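Extracellular ligand-binding receptor (Desulfitobacterium hafniense, PDB 4Q6B) binds leucine between its two lobes and probably serves as the extracellular solute-binding component of an ABC transporter for amino acids. Local coordinates at residues Q313-R316 with D317-P320; G181-K184 with D185-R188. All blocks are in the same frame, centred on the assembly; numbering follows the deposited sequence.

Interaction 1. Residues Q313-R316 with D317-P320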
loop_
_atom_site.group_PDB
_atom_site.type_symbol
_atom_site.label_atom_id
_atom_site.label_comp_id
_atom_site.label_asym_id
_atom_site.label_seq_id
_atom_site.Cartn_x
_atom_site.Cartn_y
_atom_site.Cartn_z
ATOM N N GLN A 313 -18.807 -4.099 10.610
ATOM C CA GLN A 313 -18.985 -5.475 11.053
ATOM C C GLN A 313 -19.248 -6.384 9.863
ATOM O O GLN A 313 -18.818 -7.515 9.854
ATOM C CB GLN A 313 -20.049 -5.624 12.152
ATOM C CG GLN A 313 -20.041 -6.973 12.874
ATOM C CD GLN A 313 -18.698 -7.327 13.509
ATOM O OE1 GLN A 313 -18.138 -6.557 14.265
ATOM N NE2 GLN A 313 -18.179 -8.496 13.180
ATOM N N GLY A 314 -19.964 -5.884 8.864
ATOM C CA GLY A 314 -20.211 -6.692 7.682
ATOM C C GLY A 314 -18.923 -7.003 6.936
ATOM O O GLY A 314 -18.775 -8.102 6.406
ATOM N N LEU A 315 -17.991 -6.049 6.897
ATOM C CA LEU A 315 -16.677 -6.329 6.279
ATOM C C LEU A 315 -15.888 -7.399 7.016
ATOM O O LEU A 315 -15.253 -8.294 6.396
ATOM C CB LEU A 315 -15.821 -5.057 6.175
ATOM C CG LEU A 315 -16.201 -4.081 5.059
ATOM C CD1 LEU A 315 -15.433 -2.802 5.291
ATOM C CD2 LEU A 315 -15.904 -4.644 3.679
ATOM N N ARG A 316 -15.924 -7.341 8.344
ATOM C CA ARG A 316 -15.287 -8.374 9.147
ATOM C C ARG A 316 -15.960 -9.744 8.978
ATOM O O ARG A 316 -15.287 -10.775 8.915
ATOM C CB ARG A 316 -15.268 -7.945 10.620
ATOM C CG ARG A 316 -14.262 -6.779 10.845
ATOM C CD ARG A 316 -14.142 -6.411 12.313
ATOM N NE ARG A 316 -13.088 -5.409 12.399
ATOM C CZ ARG A 316 -13.286 -4.098 12.452
ATOM N NH1 ARG A 316 -14.517 -3.585 12.519
ATOM N NH2 ARG A 316 -12.222 -3.298 12.477
ATOM N N ASP A 317 -17.268 -9.733 8.802
ATOM C CA ASP A 317 -18.051 -10.958 8.657
ATOM C C ASP A 317 -17.746 -11.676 7.346
ATOM O O ASP A 317 -18.052 -12.877 7.226
ATOM C CB ASP A 317 -19.546 -10.642 8.733
ATOM C CG ASP A 317 -20.043 -10.445 10.171
ATOM O OD1 ASP A 317 -21.177 -9.935 10.347
ATOM O OD2 ASP A 317 -19.303 -10.808 11.121
ATOM N N LEU A 318 -17.159 -10.987 6.375
ATOM C CA LEU A 318 -16.779 -11.687 5.125
ATOM C C LEU A 318 -15.760 -12.784 5.386
ATOM O O LEU A 318 -15.750 -13.802 4.682
ATOM C CB LEU A 318 -16.255 -10.710 4.081
ATOM C CG LEU A 318 -17.373 -9.803 3.591
ATOM C CD1 LEU A 318 -16.836 -8.752 2.655
ATOM C CD2 LEU A 318 -18.502 -10.578 2.962
ATOM N N GLY A 319 -14.901 -12.609 6.394
ATOM C CA GLY A 319 -13.907 -13.636 6.686
ATOM C C GLY A 319 -12.951 -13.579 5.512
ATOM O O GLY A 319 -12.833 -12.533 4.878
ATOM N N PRO A 320 -12.300 -14.705 5.189
ATOM C CA PRO A 320 -11.426 -14.703 4.004
ATOM C C PRO A 320 -12.211 -14.455 2.725
ATOM O O PRO A 320 -13.270 -15.040 2.504
ATOM C CB PRO A 320 -10.819 -16.097 4.000
ATOM C CG PRO A 320 -11.578 -16.874 4.936
ATOM C CD PRO A 320 -12.318 -15.995 5.878
HETATM O O HOH W 1 -12.887 -10.005 6.326
#
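Q313 and D317 meet one helical turn apart, the amide nitrogen NE2 of Q313 giving a long but straight hydrogen bond to OD2 of D317 at 3.3 Å (165° at the hydrogen). The oxygen lies in the plane of the glutamine amide, yet the approach to the aspartate is from above the carboxylate, the two flat groups being turned 56° against each other. Q313 reaches this position by folding back: CG is anti to the backbone N (chi1 -166°), and a bend at chi2 brings the amide alongside the helix. Next to it the backbone N of D317 donates to O of Q313 at 2.9 Å, an ordinary helical i to i+4 link.

One residue later the pattern tightens. N of L318 donates to O of L315 at 3.3 Å and makes a weak bond to O of G314, while N of G319 donates to O of R316 at 3.1 Å, an i to i+3 bond. G319 then leaves the helix with positive phi, and the chain turns toward P320. A water lies within hydrogen-bonding distance of O of L315 and O of G319, 2.9 Å from each.

On the buried side of the helix, L315 is buried against F120, L296 and A299, and its CD2 lies 4.3 Å from CD1 of L318, a loose apolar touch. R316 extends away from the turn, its guanidinium end hydrogen-bonded to the backbone oxygens of I117 and D331.

The chemistry is that of a helix C-terminus: carbonyls at the end of helix 311-317 find partners in i to i+3 backbone bonds and in a water, and the carboxylate of D317, probably disfavoured so near the negative end of the helix dipole, may be partly compensated by the amide N-H of Q313.

Interaction 2. Residues G181-K184 with D185-R188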
loop_
_atom_site.group_PDB
_atom_site.type_symbol
_atom_site.label_atom_id
_atom_site.label_comp_id
_atom_site.label_asym_id
_atom_site.label_seq_id
_atom_site.Cartn_x
_atom_site.Cartn_y
_atom_site.Cartn_z
ATOM N N GLY A 181 26.069 14.027 3.389
ATOM C CA GLY A 181 26.147 15.358 2.817
ATOM C C GLY A 181 26.546 15.467 1.357
ATOM O O GLY A 181 26.180 16.437 0.693
ATOM N N ASN A 182 27.345 14.519 0.867
ATOM C CA ASN A 182 27.836 14.556 -0.515
ATOM C C ASN A 182 28.361 13.181 -0.885
ATOM O O ASN A 182 28.338 12.263 -0.060
ATOM C CB ASN A 182 28.860 15.688 -0.808
ATOM C CG ASN A 182 30.109 15.607 0.040
ATOM O OD1 ASN A 182 30.351 14.620 0.749
ATOM N ND2 ASN A 182 30.924 16.659 -0.032
ATOM N N LEU A 183 28.803 13.010 -2.120
ATOM C CA LEU A 183 29.207 11.679 -2.572
ATOM C C LEU A 183 30.493 11.181 -1.877
ATOM O O LEU A 183 30.629 9.992 -1.584
ATOM C CB LEU A 183 29.383 11.673 -4.090
ATOM C CG LEU A 183 28.106 11.636 -4.922
ATOM C CD1 LEU A 183 28.462 11.596 -6.423
ATOM C CD2 LEU A 183 27.280 10.421 -4.534
ATOM N N LYS A 184 31.424 12.087 -1.624
ATOM C CA LYS A 184 32.632 11.765 -0.873
ATOM C C LYS A 184 32.290 11.076 0.452
ATOM O O LYS A 184 32.886 10.047 0.813
ATOM C CB LYS A 184 33.458 13.028 -0.630
ATOM C CG LYS A 184 34.723 12.833 0.211
ATOM C CD LYS A 184 35.533 11.618 -0.232
ATOM C CE LYS A 184 36.033 11.754 -1.651
ATOM N NZ LYS A 184 37.453 12.142 -1.707
ATOM N N ASP A 185 31.330 11.628 1.184
ATOM C CA ASP A 185 31.000 11.006 2.459
ATOM C C ASP A 185 30.230 9.697 2.335
ATOM O O ASP A 185 30.348 8.816 3.197
ATOM C CB ASP A 185 30.285 11.959 3.409
ATOM C CG ASP A 185 30.465 11.545 4.874
ATOM O OD1 ASP A 185 31.619 11.219 5.280
ATOM O OD2 ASP A 185 29.462 11.525 5.609
ATOM N N LEU A 186 29.425 9.555 1.286
ATOM C CA LEU A 186 28.897 8.225 0.977
ATOM C C LEU A 186 30.020 7.201 0.672
ATOM O O LEU A 186 29.920 6.027 1.090
ATOM C CB LEU A 186 27.851 8.311 -0.146
ATOM C CG LEU A 186 27.049 7.063 -0.434
ATOM C CD1 LEU A 186 26.318 6.669 0.840
ATOM C CD2 LEU A 186 26.037 7.321 -1.578
ATOM N N GLU A 187 31.072 7.634 -0.022
ATOM C CA GLU A 187 32.269 6.802 -0.208
ATOM C C GLU A 187 32.872 6.361 1.120
ATOM O O GLU A 187 33.265 5.199 1.273
ATOM C CB GLU A 187 33.345 7.510 -1.043
ATOM C CG GLU A 187 33.030 7.516 -2.518
ATOM C CD GLU A 187 34.039 8.273 -3.364
ATOM O OE1 GLU A 187 34.870 9.016 -2.814
ATOM O OE2 GLU A 187 33.994 8.117 -4.599
ATOM N N ARG A 188 32.941 7.288 2.072
ATOM C CA ARG A 188 33.542 7.026 3.369
ATOM C C ARG A 188 32.645 6.041 4.138
ATOM O O ARG A 188 33.153 5.081 4.751
ATOM C CB ARG A 188 33.664 8.354 4.137
ATOM C CG ARG A 188 34.455 8.286 5.443
ATOM C CD ARG A 188 33.582 7.875 6.611
ATOM N NE ARG A 188 32.362 8.677 6.708
ATOM C CZ ARG A 188 31.411 8.453 7.613
ATOM N NH1 ARG A 188 31.545 7.441 8.457
ATOM N NH2 ARG A 188 30.313 9.213 7.664
#
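N182 opens helix 183-195: its backbone O accepts from N of L186 at 3.2 Å, and L183 O with E187 N, then K184 O with R188 N, carry the i to i+4 pattern onward. The asparagine is also the N-cap. With CG set between the backbone N and the carbonyl carbon (chi1 60°), its amide turns back over the first turn, and OD1 accepts from N of D185 at 3.2 Å, with the donor tilted 27° from the amide carbonyl plane. An N-H that has no helical carbonyl before it is thereby given a partner; the same N-H makes a weak bond to N182 O.

The carboxylate of D185 is held by R188, three residues on, which grips it side-on. NE donates to OD1 at 3.0 Å and NH2 to OD2 at 3.2 Å, both oxygens lying close to the guanidinium plane. NE comes from above the carboxylate, whereas NH2 meets OD2 on its syn side. R188 bends at chi2 and chi3 to bring this edge round. Replacing D185 with alanine is likely to leave the R188 guanidinium without its carboxylate mate and freer to swing.

On another side of the helix K184 bends over E187, and its CE lies 3.2 Å from OE1. The ammonium NZ stays 4.2 Å from that oxygen, so the opposite charges attract only beyond salt-bridge range.

L183 and L186 meet loosely, CD2 to CD2 at 4.5 Å; L186 is buried. Both side chains touch D217 of helix 207-221, and L183 and E187 also rest on V221, so the first turn of helix 183-195, entered just after strand 172-177 at the edge of the mixed sheet, lies against that neighbouring helix.

Interactions 1 and 2 sit at the ends of two different helices, a C-terminus and an N-terminus: 313-320 closes helix 311-317, whereas 181-188 opens helix 183-195. They lie on opposite sides of the chain's centre, 51 Å apart between centres and about 41 Å between nearest atoms, so neither touches the other. Interaction 1 lies away from the leucine pocket and the calcium sites, its buried face reaching strand 119-121 of the parallel sheet. Interaction 2 belongs with the mixed sheet's lobe, and the side chain of R188 comes about 8 Å from a bound calcium ion and about 7 Å from the side chain of calcium-site residue D175. Neither segment pair contributes residues to the leucine pocket.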